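Local coordinates for AbyA5 (Verrucosispora maris, PDB 4YWF), which catalyses acetate elimination in spirotetronate biosynthesis, acting as an esterase-like lyase of the alpha/beta hydrolase superfamily, at residues A[134-139]-A[169-174]; A[140-145]-A[164-169]; A[245-250]-A[280-285]. The protein carries 4 engineered substitutions. All coordinates share one frame; numbering follows the deposited sequence.

Contact 1: residues A[134-139]-A[169-174]; sequences AGLSTT and GFAAVV
Ala134 and Ala172 form an antiparallel hydrogen-bonded pair that ties the end of strand 127-134 to strand 171-174. Two backbone bonds make the pair: Ala134 N donates to Ala172 O at 3.0 Å, and Ala172 N returns a bond to Ala134 O at 2.9 Å. Both methyl groups leave the same face of the sheet.

Beyond this pair the backbones still touch, but by packing. Gly135 turns the chain with a positive phi (77°), and its CA lies 3.7 Å from Phe170 O. The absence of a side chain matters, since a CB at this position would collide with that carbonyl. Ala171 CB rests 3.8 Å from Gly135 O.

The apolar part is small. Leu136 CD2 meets Ala171 CB at 4.1 Å; with CG beside the backbone N (chi1 -55°), CD2 is brought alongside the Ala171 methyl.

The strand order 1-2-4-3-5-6-7-8, with 127-134 antiparallel, is that of the alpha/beta hydrolase fold. Helix 162-167 packs on the Ala134 and Ala172 face through Leu162, and Leu165 also reaches Ala172. On its other edge, strand 171-174 pairs with strand 143-148, so it lies between an antiparallel and a parallel neighbour, while the Phe170 ring packs against helix 337-351.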
ATOM      1  N   ALA A 134       8.397  -6.392 -12.300  1.00 23.04           N
ATOM      2  CA  ALA A 134       8.996  -7.629 -12.805  1.00 26.08           C
ATOM      3  C   ALA A 134       8.000  -8.271 -13.685  1.00 28.44           C
ATOM      4  O   ALA A 134       6.820  -7.910 -13.648  1.00 24.90           O
ATOM      5  CB  ALA A 134       9.388  -8.578 -11.701  1.00 25.44           C
ATOM      6  N   GLY A 135       8.475  -9.196 -14.510  1.00 28.25           N
ATOM      7  CA  GLY A 135       7.578  -9.934 -15.415  1.00 28.53           C
ATOM      8  C   GLY A 135       7.166  -9.116 -16.627  1.00 32.12           C
ATOM      9  O   GLY A 135       6.233  -9.500 -17.321  1.00 32.73           O
ATOM     10  N   LEU A 136       7.868  -8.020 -16.938  1.00 29.01           N
ATOM     11  CA  LEU A 136       7.567  -7.249 -18.133  1.00 30.42           C
ATOM     12  C   LEU A 136       8.099  -7.930 -19.406  1.00 35.46           C
ATOM     13  O   LEU A 136       9.088  -8.627 -19.345  1.00 30.34           O
ATOM     14  CB  LEU A 136       8.193  -5.829 -18.070  1.00 31.36           C
ATOM     15  CG  LEU A 136       7.868  -4.961 -16.864  1.00 30.25           C
ATOM     16  CD1 LEU A 136       8.504  -3.589 -16.938  1.00 29.00           C
ATOM     17  CD2 LEU A 136       6.372  -4.826 -16.739  1.00 32.53           C
ATOM     18  N   SER A 137       7.455  -7.693 -20.558  1.00 33.18           N
ATOM     19  CA  SER A 137       7.787  -8.420 -21.811  1.00 36.08           C
ATOM     20  C   SER A 137       7.076  -7.792 -23.037  1.00 35.93           C
ATOM     21  O   SER A 137       5.898  -7.518 -22.990  1.00 31.13           O
ATOM     22  CB  SER A 137       7.383  -9.912 -21.682  1.00 36.85           C
ATOM     23  OG  SER A 137       7.838 -10.697 -22.775  1.00 40.57           O
ATOM     24  N   THR A 138       7.816  -7.556 -24.110  1.00 40.38           N
ATOM     25  CA  THR A 138       7.257  -7.204 -25.424  1.00 41.87           C
ATOM     26  C   THR A 138       6.738  -8.417 -26.217  1.00 45.41           C
ATOM     27  O   THR A 138       5.900  -8.237 -27.084  1.00 50.12           O
ATOM     28  CB  THR A 138       8.319  -6.583 -26.341  1.00 41.57           C
ATOM     29  OG1 THR A 138       9.546  -7.320 -26.173  1.00 43.65           O
ATOM     30  CG2 THR A 138       8.526  -5.066 -26.042  1.00 45.27           C
ATOM     31  N   THR A 139       7.239  -9.625 -25.931  1.00 45.66           N
ATOM     32  CA  THR A 139       6.847 -10.844 -26.665  1.00 49.56           C
ATOM     33  C   THR A 139       5.599 -11.579 -26.081  1.00 50.01           C
ATOM     34  O   THR A 139       4.689 -11.954 -26.817  1.00 53.77           O
ATOM     35  CB  THR A 139       8.051 -11.796 -26.804  1.00 45.99           C
ATOM     36  OG1 THR A 139       8.582 -12.127 -25.526  1.00 47.35           O
ATOM     37  CG2 THR A 139       9.161 -11.132 -27.581  1.00 53.65           C
ATOM     38  N   GLY A 169       2.785 -15.582 -13.477  1.00 29.93           N
ATOM     39  CA  GLY A 169       2.335 -15.103 -14.807  1.00 30.74           C
ATOM     40  C   GLY A 169       1.976 -13.611 -14.982  1.00 28.77           C
ATOM     41  O   GLY A 169       1.539 -13.162 -16.038  1.00 29.05           O
ATOM     42  N   PHE A 170       2.222 -12.821 -13.969  1.00 25.97           N
ATOM     43  CA  PHE A 170       1.853 -11.400 -14.032  1.00 24.57           C
ATOM     44  C   PHE A 170       3.032 -10.544 -14.471  1.00 25.56           C
ATOM     45  O   PHE A 170       4.197 -10.849 -14.154  1.00 24.10           O
ATOM     46  CB  PHE A 170       1.492 -10.900 -12.659  1.00 24.89           C
ATOM     47  CG  PHE A 170       0.240 -11.507 -12.095  1.00 24.63           C
ATOM     48  CD1 PHE A 170      -0.981 -11.132 -12.577  1.00 27.66           C
ATOM     49  CD2 PHE A 170       0.309 -12.434 -11.091  1.00 27.15           C
ATOM     50  CE1 PHE A 170      -2.161 -11.671 -12.063  1.00 29.31           C
ATOM     51  CE2 PHE A 170      -0.854 -12.974 -10.534  1.00 30.57           C
ATOM     52  CZ  PHE A 170      -2.094 -12.601 -11.039  1.00 28.96           C
ATOM     53  N   ALA A 171       2.690  -9.427 -15.092  1.00 25.43           N
ATOM     54  CA  ALA A 171       3.485  -8.232 -15.024  1.00 26.14           C
ATOM     55  C   ALA A 171       3.129  -7.475 -13.725  1.00 25.37           C
ATOM     56  O   ALA A 171       2.076  -6.880 -13.605  1.00 23.33           O
ATOM     57  CB  ALA A 171       3.224  -7.398 -16.248  1.00 26.43           C
ATOM     58  N   ALA A 172       4.038  -7.520 -12.752  1.00 26.04           N
ATOM     59  CA  ALA A 172       3.811  -7.062 -11.384  1.00 27.65           C
ATOM     60  C   ALA A 172       4.514  -5.711 -11.201  1.00 26.90           C
ATOM     61  O   ALA A 172       5.660  -5.550 -11.586  1.00 25.99           O
ATOM     62  CB  ALA A 172       4.299  -8.094 -10.347  1.00 25.80           C
ATOM     63  N   VAL A 173       3.770  -4.733 -10.700  1.00 24.17           N
ATOM     64  CA  VAL A 173       4.286  -3.392 -10.506  1.00 24.81           C
ATOM     65  C   VAL A 173       3.923  -2.910  -9.111  1.00 24.46           C
ATOM     66  O   VAL A 173       2.717  -2.783  -8.761  1.00 24.07           O
ATOM     67  CB  VAL A 173       3.663  -2.419 -11.463  1.00 25.01           C
ATOM     68  CG1 VAL A 173       4.195  -1.027 -11.182  1.00 24.89           C
ATOM     69  CG2 VAL A 173       3.934  -2.831 -12.906  1.00 27.71           C
ATOM     70  N   VAL A 174       4.924  -2.607  -8.313  1.00 22.68           N
ATOM     71  CA  VAL A 174       4.711  -2.288  -6.909  1.00 24.02           C
ATOM     72  C   VAL A 174       5.096  -0.799  -6.773  1.00 22.98           C
ATOM     73  O   VAL A 174       6.200  -0.352  -7.180  1.00 23.02           O
ATOM     74  CB  VAL A 174       5.590  -3.140  -5.979  1.00 27.91           C
ATOM     75  CG1 VAL A 174       5.545  -2.585  -4.557  1.00 32.23           C
ATOM     76  CG2 VAL A 174       5.132  -4.617  -5.983  1.00 29.88           C
TER

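Contact 2: residues A[140-145]-A[164-169]; sequences ERRPVL and ELARYG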
ATOM      1  N   GLU A 140       5.555 -11.750 -24.768  1.00 51.53           N
ATOM      2  CA  GLU A 140       4.339 -12.217 -24.088  1.00 50.39           C
ATOM      3  C   GLU A 140       3.588 -11.001 -23.539  1.00 50.78           C
ATOM      4  O   GLU A 140       4.173 -10.115 -22.912  1.00 52.23           O
ATOM      5  CB  GLU A 140       4.686 -13.174 -22.947  1.00 49.67           C
ATOM      6  N   ARG A 141       2.294 -10.933 -23.808  1.00 49.42           N
ATOM      7  CA  ARG A 141       1.437  -9.927 -23.178  1.00 48.24           C
ATOM      8  C   ARG A 141       0.850 -10.539 -21.878  1.00 44.73           C
ATOM      9  O   ARG A 141      -0.142 -11.243 -21.937  1.00 55.23           O
ATOM     10  CB  ARG A 141       0.344  -9.480 -24.153  1.00 51.37           C
ATOM     11  N   ARG A 142       1.481 -10.290 -20.721  1.00 38.91           N
ATOM     12  CA  ARG A 142       0.979 -10.767 -19.399  1.00 34.54           C
ATOM     13  C   ARG A 142       0.040  -9.797 -18.659  1.00 32.89           C
ATOM     14  O   ARG A 142       0.270  -8.621 -18.631  1.00 27.83           O
ATOM     15  CB  ARG A 142       2.143 -11.039 -18.448  1.00 34.35           C
ATOM     16  CG  ARG A 142       3.069 -12.105 -18.901  1.00 36.94           C
ATOM     17  CD  ARG A 142       4.529 -11.719 -18.699  1.00 41.50           C
ATOM     18  NE  ARG A 142       4.987 -11.952 -17.341  1.00 37.01           N
ATOM     19  CZ  ARG A 142       5.236 -13.142 -16.825  1.00 40.08           C
ATOM     20  NH1 ARG A 142       5.089 -14.235 -17.571  1.00 38.41           N
ATOM     21  NH2 ARG A 142       5.664 -13.238 -15.560  1.00 38.21           N
ATOM     22  N   PRO A 143      -1.000 -10.328 -17.996  1.00 31.05           N
ATOM     23  CA  PRO A 143      -1.832  -9.477 -17.140  1.00 27.16           C
ATOM     24  C   PRO A 143      -1.058  -8.711 -16.106  1.00 24.56           C
ATOM     25  O   PRO A 143      -0.059  -9.204 -15.618  1.00 25.65           O
ATOM     26  CB  PRO A 143      -2.742 -10.468 -16.420  1.00 29.41           C
ATOM     27  CG  PRO A 143      -2.067 -11.798 -16.549  1.00 33.76           C
ATOM     28  CD  PRO A 143      -1.322 -11.759 -17.860  1.00 31.60           C
ATOM     29  N   VAL A 144      -1.545  -7.529 -15.763  1.00 24.12           N
ATOM     30  CA  VAL A 144      -0.869  -6.651 -14.810  1.00 24.62           C
ATOM     31  C   VAL A 144      -1.341  -6.912 -13.352  1.00 23.84           C
ATOM     32  O   VAL A 144      -2.545  -6.994 -13.090  1.00 24.82           O
ATOM     33  CB  VAL A 144      -1.094  -5.149 -15.158  1.00 23.05           C
ATOM     34  CG1 VAL A 144      -0.397  -4.281 -14.158  1.00 22.81           C
ATOM     35  CG2 VAL A 144      -0.486  -4.786 -16.487  1.00 22.39           C
ATOM     36  N   LEU A 145      -0.408  -7.063 -12.423  1.00 21.69           N
ATOM     37  CA  LEU A 145      -0.756  -6.961 -11.009  1.00 23.85           C
ATOM     38  C   LEU A 145      -0.205  -5.671 -10.435  1.00 24.04           C
ATOM     39  O   LEU A 145       1.025  -5.481 -10.335  1.00 21.78           O
ATOM     40  CB  LEU A 145      -0.333  -8.169 -10.204  1.00 24.34           C
ATOM     41  CG  LEU A 145      -0.655  -8.157  -8.712  1.00 26.07           C
ATOM     42  CD1 LEU A 145      -2.121  -8.146  -8.337  1.00 26.73           C
ATOM     43  CD2 LEU A 145      -0.060  -9.432  -8.180  1.00 31.37           C
ATOM     44  N   GLU A 164       8.315 -13.654  -7.362  1.00 26.61           N
ATOM     45  CA  GLU A 164       7.329 -14.720  -7.128  1.00 27.81           C
ATOM     46  C   GLU A 164       5.980 -14.372  -7.742  1.00 28.37           C
ATOM     47  O   GLU A 164       5.333 -15.217  -8.316  1.00 24.96           O
ATOM     48  CB  GLU A 164       7.188 -15.023  -5.667  1.00 29.96           C
ATOM     49  CG  GLU A 164       8.443 -15.656  -5.098  1.00 37.64           C
ATOM     50  CD  GLU A 164       9.087 -14.803  -4.034  1.00 44.62           C
ATOM     51  OE1 GLU A 164       8.739 -15.037  -2.867  1.00 48.11           O
ATOM     52  OE2 GLU A 164       9.931 -13.905  -4.358  1.00 54.68           O
ATOM     53  N   LEU A 165       5.581 -13.108  -7.692  1.00 28.38           N
ATOM     54  CA  LEU A 165       4.397 -12.662  -8.468  1.00 26.66           C
ATOM     55  C   LEU A 165       4.528 -12.803  -9.996  1.00 28.25           C
ATOM     56  O   LEU A 165       3.617 -13.276 -10.680  1.00 28.00           O
ATOM     57  CB  LEU A 165       4.065 -11.217  -8.112  1.00 30.11           C
ATOM     58  CG  LEU A 165       3.628 -10.922  -6.689  1.00 30.69           C
ATOM     59  CD1 LEU A 165       3.483  -9.395  -6.500  1.00 31.49           C
ATOM     60  CD2 LEU A 165       2.326 -11.603  -6.332  1.00 29.71           C
ATOM     61  N   ALA A 166       5.671 -12.434 -10.561  1.00 29.65           N
ATOM     62  CA  ALA A 166       5.919 -12.742 -11.970  1.00 29.88           C
ATOM     63  C   ALA A 166       5.827 -14.270 -12.278  1.00 34.07           C
ATOM     64  O   ALA A 166       5.321 -14.650 -13.334  1.00 33.20           O
ATOM     65  CB  ALA A 166       7.254 -12.201 -12.410  1.00 28.96           C
ATOM     66  N   ARG A 167       6.270 -15.101 -11.327  1.00 30.58           N
ATOM     67  CA  ARG A 167       6.274 -16.565 -11.475  1.00 33.60           C
ATOM     68  C   ARG A 167       4.828 -17.075 -11.592  1.00 33.88           C
ATOM     69  O   ARG A 167       4.593 -18.120 -12.224  1.00 30.87           O
ATOM     70  CB  ARG A 167       6.998 -17.246 -10.292  1.00 36.08           C
ATOM     71  CG  ARG A 167       8.310 -17.945 -10.637  1.00 44.34           C
ATOM     72  CD  ARG A 167       9.537 -17.457  -9.845  1.00 49.33           C
ATOM     73  NE  ARG A 167       9.541 -17.778  -8.407  1.00 55.84           N
ATOM     74  CZ  ARG A 167       9.702 -19.001  -7.886  1.00 53.59           C
ATOM     75  NH1 ARG A 167       9.669 -19.170  -6.570  1.00 52.51           N
ATOM     76  NH2 ARG A 167       9.875 -20.063  -8.673  1.00 66.24           N
ATOM     77  N   TYR A 168       3.862 -16.331 -11.028  1.00 28.15           N
ATOM     78  CA  TYR A 168       2.453 -16.638 -11.267  1.00 28.38           C
ATOM     79  C   TYR A 168       1.915 -16.105 -12.607  1.00 30.71           C
ATOM     80  O   TYR A 168       0.714 -16.188 -12.859  1.00 34.64           O
ATOM     81  CB  TYR A 168       1.614 -16.175 -10.120  1.00 28.63           C
ATOM     82  CG  TYR A 168       1.685 -17.033  -8.862  1.00 26.75           C
ATOM     83  CD1 TYR A 168       1.189 -18.336  -8.864  1.00 28.31           C
ATOM     84  CD2 TYR A 168       2.162 -16.528  -7.668  1.00 25.42           C
ATOM     85  CE1 TYR A 168       1.226 -19.126  -7.711  1.00 28.16           C
ATOM     86  CE2 TYR A 168       2.185 -17.292  -6.511  1.00 26.42           C
ATOM     87  CZ  TYR A 168       1.725 -18.595  -6.547  1.00 28.63           C
ATOM     88  OH  TYR A 168       1.743 -19.379  -5.414  1.00 34.03           O
ATOM     89  N   GLY A 169       2.785 -15.582 -13.477  1.00 29.93           N
ATOM     90  CA  GLY A 169       2.335 -15.103 -14.807  1.00 30.74           C
ATOM     91  C   GLY A 169       1.976 -13.611 -14.982  1.00 28.77           C
ATOM     92  O   GLY A 169       1.539 -13.162 -16.038  1.00 29.05           O
TER
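Arg142 lays its guanidinium over the backbone of Gly169 and reaches with NH2 to Ala166, joining the chain just before the first strand of a beta-alpha-beta unit (strand 143-148, helix 162-167, strand 171-174) to the C-terminal part of its helix. Gly169 C sits over the centre of the guanidinium, 3.7 Å from its plane. At the edge, in that plane, lies Ala166 CB, 3.7 Å from NH2. Bends at chi2 (136°) and chi3 (82°) fold the arginine chain round the Gly169 carbonyl, whose O is 3.3 Å from Arg142 CB. Pro143 CD approaches the same oxygen at 3.7 Å. Outside this pair of segments, NE and NH2 make weak bonds to Gly135 O and Phe170 O, so the head group bridges several carbonyls. With an alanine in its place, the Gly135 and Phe170 carbonyls would probably lose these bonds and Gly169 the flat group lying over its peptide.

Deeper in, the contact is apolar. Leu145 and Leu165 cross at about a right angle, the CD2 methyls meeting at 3.7 Å; Leu145 CG is anti to the backbone N, carrying its branches toward the helix. Val348 of helix 337-351 also packs on Leu145.

Where the helix ends, Ala166 O takes Gly169 N at 2.7 Å and, weakly, Arg142 NH2 at 2.7 Å, the latter bent to an N-H...O angle of 123°.

Contact 3: residues A[245-250]-A[280-285]; sequences AFFTDK and RNWALT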
ATOM      1  N   ALA A 245     -17.874   5.973   6.236  1.00 28.14           N
ATOM      2  CA  ALA A 245     -17.809   6.319   7.635  1.00 29.60           C
ATOM      3  C   ALA A 245     -16.453   6.873   8.124  1.00 30.96           C
ATOM      4  O   ALA A 245     -16.424   7.773   8.978  1.00 28.86           O
ATOM      5  CB  ALA A 245     -18.194   5.153   8.507  1.00 29.98           C
ATOM      6  N   PHE A 246     -15.340   6.326   7.624  1.00 29.44           N
ATOM      7  CA  PHE A 246     -14.051   6.901   7.965  1.00 29.68           C
ATOM      8  C   PHE A 246     -14.019   8.449   7.684  1.00 28.19           C
ATOM      9  O   PHE A 246     -13.430   9.212   8.420  1.00 29.47           O
ATOM     10  CB  PHE A 246     -12.926   6.186   7.207  1.00 26.50           C
ATOM     11  CG  PHE A 246     -11.575   6.706   7.540  1.00 24.74           C
ATOM     12  CD1 PHE A 246     -10.952   6.342   8.689  1.00 28.59           C
ATOM     13  CD2 PHE A 246     -10.973   7.651   6.724  1.00 28.15           C
ATOM     14  CE1 PHE A 246      -9.715   6.889   9.043  1.00 28.09           C
ATOM     15  CE2 PHE A 246      -9.739   8.208   7.049  1.00 29.01           C
ATOM     16  CZ  PHE A 246      -9.101   7.810   8.204  1.00 29.37           C
ATOM     17  N   PHE A 247     -14.649   8.872   6.607  1.00 26.90           N
ATOM     18  CA  PHE A 247     -14.509  10.193   6.107  1.00 28.01           C
ATOM     19  C   PHE A 247     -15.557  11.114   6.736  1.00 32.79           C
ATOM     20  O   PHE A 247     -15.399  12.296   6.691  1.00 32.11           O
ATOM     21  CB  PHE A 247     -14.658  10.185   4.603  1.00 27.70           C
ATOM     22  CG  PHE A 247     -13.602   9.407   3.903  1.00 30.26           C
ATOM     23  CD1 PHE A 247     -12.325   9.949   3.748  1.00 29.15           C
ATOM     24  CD2 PHE A 247     -13.867   8.125   3.378  1.00 28.61           C
ATOM     25  CE1 PHE A 247     -11.316   9.256   3.097  1.00 30.19           C
ATOM     26  CE2 PHE A 247     -12.847   7.434   2.748  1.00 29.57           C
ATOM     27  CZ  PHE A 247     -11.575   7.974   2.639  1.00 31.09           C
ATOM     28  N   THR A 248     -16.604  10.554   7.325  1.00 34.05           N
ATOM     29  CA  THR A 248     -17.787  11.328   7.770  1.00 37.15           C
ATOM     30  C   THR A 248     -18.150  11.143   9.228  1.00 34.59           C
ATOM     31  O   THR A 248     -18.932  11.918   9.762  1.00 37.00           O
ATOM     32  CB  THR A 248     -19.072  10.925   6.966  1.00 33.41           C
ATOM     33  OG1 THR A 248     -19.394   9.586   7.298  1.00 35.67           O
ATOM     34  CG2 THR A 248     -18.857  11.056   5.423  1.00 35.54           C
ATOM     35  N   ASP A 249     -17.639  10.123   9.882  1.00 32.46           N
ATOM     36  CA  ASP A 249     -18.064   9.861  11.280  1.00 31.27           C
ATOM     37  C   ASP A 249     -17.136  10.580  12.208  1.00 33.83           C
ATOM     38  O   ASP A 249     -16.012  10.133  12.434  1.00 30.76           O
ATOM     39  CB  ASP A 249     -18.029   8.390  11.593  1.00 30.19           C
ATOM     40  CG  ASP A 249     -18.409   8.084  13.015  1.00 29.94           C
ATOM     41  OD1 ASP A 249     -18.541   9.001  13.865  1.00 28.67           O
ATOM     42  OD2 ASP A 249     -18.564   6.895  13.303  1.00 29.21           O
ATOM     43  N   LYS A 250     -17.605  11.706  12.754  1.00 37.11           N
ATOM     44  CA  LYS A 250     -16.769  12.556  13.642  1.00 34.54           C
ATOM     45  C   LYS A 250     -16.343  11.987  15.005  1.00 33.70           C
ATOM     46  O   LYS A 250     -15.166  12.159  15.419  1.00 28.14           O
ATOM     47  CB  LYS A 250     -17.475  13.917  13.832  1.00 37.44           C
ATOM     48  CG  LYS A 250     -17.483  14.744  12.583  1.00 40.14           C
ATOM     49  CD  LYS A 250     -16.063  15.143  12.190  1.00 42.24           C
ATOM     50  CE  LYS A 250     -16.050  16.233  11.121  1.00 47.13           C
ATOM     51  NZ  LYS A 250     -14.950  16.112  10.102  1.00 48.24           N
ATOM     52  N   ARG A 280     -13.687  15.074   3.771  1.00 34.80           N
ATOM     53  CA  ARG A 280     -15.107  14.791   4.025  1.00 39.24           C
ATOM     54  C   ARG A 280     -15.828  14.324   2.756  1.00 38.67           C
ATOM     55  O   ARG A 280     -16.458  13.280   2.785  1.00 53.71           O
ATOM     56  CB  ARG A 280     -15.819  15.938   4.745  1.00 38.87           C
ATOM     57  CG  ARG A 280     -15.987  17.250   3.961  1.00 39.90           C
ATOM     58  CD  ARG A 280     -16.418  18.392   4.901  1.00 43.43           C
ATOM     59  NE  ARG A 280     -16.905  19.569   4.182  1.00 49.64           N
ATOM     60  CZ  ARG A 280     -16.132  20.508   3.630  1.00 54.53           C
ATOM     61  NH1 ARG A 280     -14.805  20.424   3.698  1.00 52.62           N
ATOM     62  NH2 ARG A 280     -16.696  21.536   2.992  1.00 55.21           N
ATOM     63  N   ASN A 281     -15.650  14.969   1.626  1.00 36.24           N
ATOM     64  CA  ASN A 281     -16.386  14.544   0.449  1.00 39.99           C
ATOM     65  C   ASN A 281     -15.721  13.407  -0.336  1.00 39.14           C
ATOM     66  O   ASN A 281     -16.068  13.159  -1.472  1.00 33.09           O
ATOM     67  CB  ASN A 281     -16.728  15.751  -0.436  1.00 41.28           C
ATOM     68  CG  ASN A 281     -17.532  16.823   0.337  1.00 45.44           C
ATOM     69  OD1 ASN A 281     -18.528  16.520   1.019  1.00 47.47           O
ATOM     70  ND2 ASN A 281     -17.108  18.066   0.232  1.00 41.70           N
ATOM     71  N   TRP A 282     -14.759  12.710   0.279  1.00 37.28           N
ATOM     72  CA  TRP A 282     -14.134  11.545  -0.372  1.00 31.98           C
ATOM     73  C   TRP A 282     -14.905  10.263  -0.160  1.00 30.19           C
ATOM     74  O   TRP A 282     -14.545   9.215  -0.729  1.00 28.90           O
ATOM     75  CB  TRP A 282     -12.706  11.370   0.160  1.00 34.96           C
ATOM     76  CG  TRP A 282     -11.778  12.473  -0.211  1.00 35.29           C
ATOM     77  CD1 TRP A 282     -12.092  13.709  -0.841  1.00 38.94           C
ATOM     78  CD2 TRP A 282     -10.375  12.491   0.022  1.00 32.64           C
ATOM     79  NE1 TRP A 282     -10.928  14.445  -1.007  1.00 38.64           N
ATOM     80  CE2 TRP A 282      -9.870  13.725  -0.492  1.00 34.53           C
ATOM     81  CE3 TRP A 282      -9.480  11.561   0.560  1.00 35.63           C
ATOM     82  CZ2 TRP A 282      -8.512  14.046  -0.443  1.00 36.23           C
ATOM     83  CZ3 TRP A 282      -8.118  11.891   0.620  1.00 38.05           C
ATOM     84  CH2 TRP A 282      -7.654  13.112   0.130  1.00 33.79           C
ATOM     85  N   ALA A 283     -15.943  10.301   0.663  1.00 28.45           N
ATOM     86  CA  ALA A 283     -16.707   9.099   0.940  1.00 30.71           C
ATOM     87  C   ALA A 283     -17.214   8.453  -0.352  1.00 28.54           C
ATOM     88  O   ALA A 283     -17.644   9.135  -1.267  1.00 29.39           O
ATOM     89  CB  ALA A 283     -17.878   9.429   1.817  1.00 32.58           C
ATOM     90  N   LEU A 284     -17.120   7.137  -0.428  1.00 30.47           N
ATOM     91  CA  LEU A 284     -17.842   6.357  -1.418  1.00 27.63           C
ATOM     92  C   LEU A 284     -19.332   6.196  -1.029  1.00 29.95           C
ATOM     93  O   LEU A 284     -19.689   5.664   0.057  1.00 28.65           O
ATOM     94  CB  LEU A 284     -17.191   4.993  -1.614  1.00 30.31           C
ATOM     95  CG  LEU A 284     -15.726   5.020  -2.076  1.00 30.22           C
ATOM     96  CD1 LEU A 284     -15.071   3.687  -1.854  1.00 28.63           C
ATOM     97  CD2 LEU A 284     -15.658   5.394  -3.545  1.00 30.09           C
ATOM     98  N   THR A 285     -20.184   6.656  -1.934  1.00 26.97           N
ATOM     99  CA  THR A 285     -21.638   6.527  -1.797  1.00 32.45           C
ATOM    100  C   THR A 285     -22.215   5.168  -2.313  1.00 32.24           C
ATOM    101  O   THR A 285     -21.592   4.474  -3.163  1.00 27.95           O
ATOM    102  CB  THR A 285     -22.358   7.622  -2.620  1.00 30.09           C
ATOM    103  OG1 THR A 285     -22.170   7.349  -4.002  1.00 30.23           O
ATOM    104  CG2 THR A 285     -21.780   9.010  -2.306  1.00 32.79           C
TER
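An apolar contact without hydrogen bonds across it sets Phe247, on the short, weakly bonded helical turn about 245-248, against Trp282 and Ala283 in the turn between helices 275-278 and 286-290, within the largely helical region that separates strands 233-239 and 296-301. Phe247 contributes more to it than any other residue. Its ring receives Trp282 CB over one face in a CH-pi contact, 4.1 Å from the ring centroid and 21° off the normal. The two side chains cross at about a right angle, and the indole approaches by CE3, 3.9 Å from Phe247 CE1. Over the opposite face lies Phe246 CD2, above the ring centre, so the phenyl group is held between the Phe246 ring and the CB of Trp282, the indole leading away beyond CE3. Chi1 of Phe247 (-63°) sets CG opposite the carbonyl carbon, from where CD2 comes within 3.9 Å of Ala283 CA.

Nearer the surface, Thr248 CG2 touches Ala283 CB at 4.1 Å. The Thr248 hydroxyl, OG1, bonds back to Ala244 O, which probably helps hold the methyl on the side facing the turn. The Phe247 carbonyl O packs 3.7 Å from Arg280 CA.

His221 of helix 218-226 meets the Phe247 ring and bonds through NE2 to Trp282 O, linking both segments to that helix, while Thr268 of helix 258-268 packs on Trp282 and Leu264 of that helix on Phe246.

From the N terminus, contact 1 opens where strand 127-134 ends and closes nearly 40 residues later at strand 171-174. Contact 2 is nested within that loop: it opens on the way into strand 143-148 and closes at the end of helix 162-167, sharing Gly169 with contact 1. The two lie with centres 5 Å apart and meet through the pairing of Ala171 with Pro143 and Leu145, joining three neighbouring strands of the central sheet and the helix 162-167 that packs on them. Contact 3 follows in series, closing a mainly helical loop between strands 233-239 and 296-301. Its centre is about 35 Å from those of the other two, across the chain's centre.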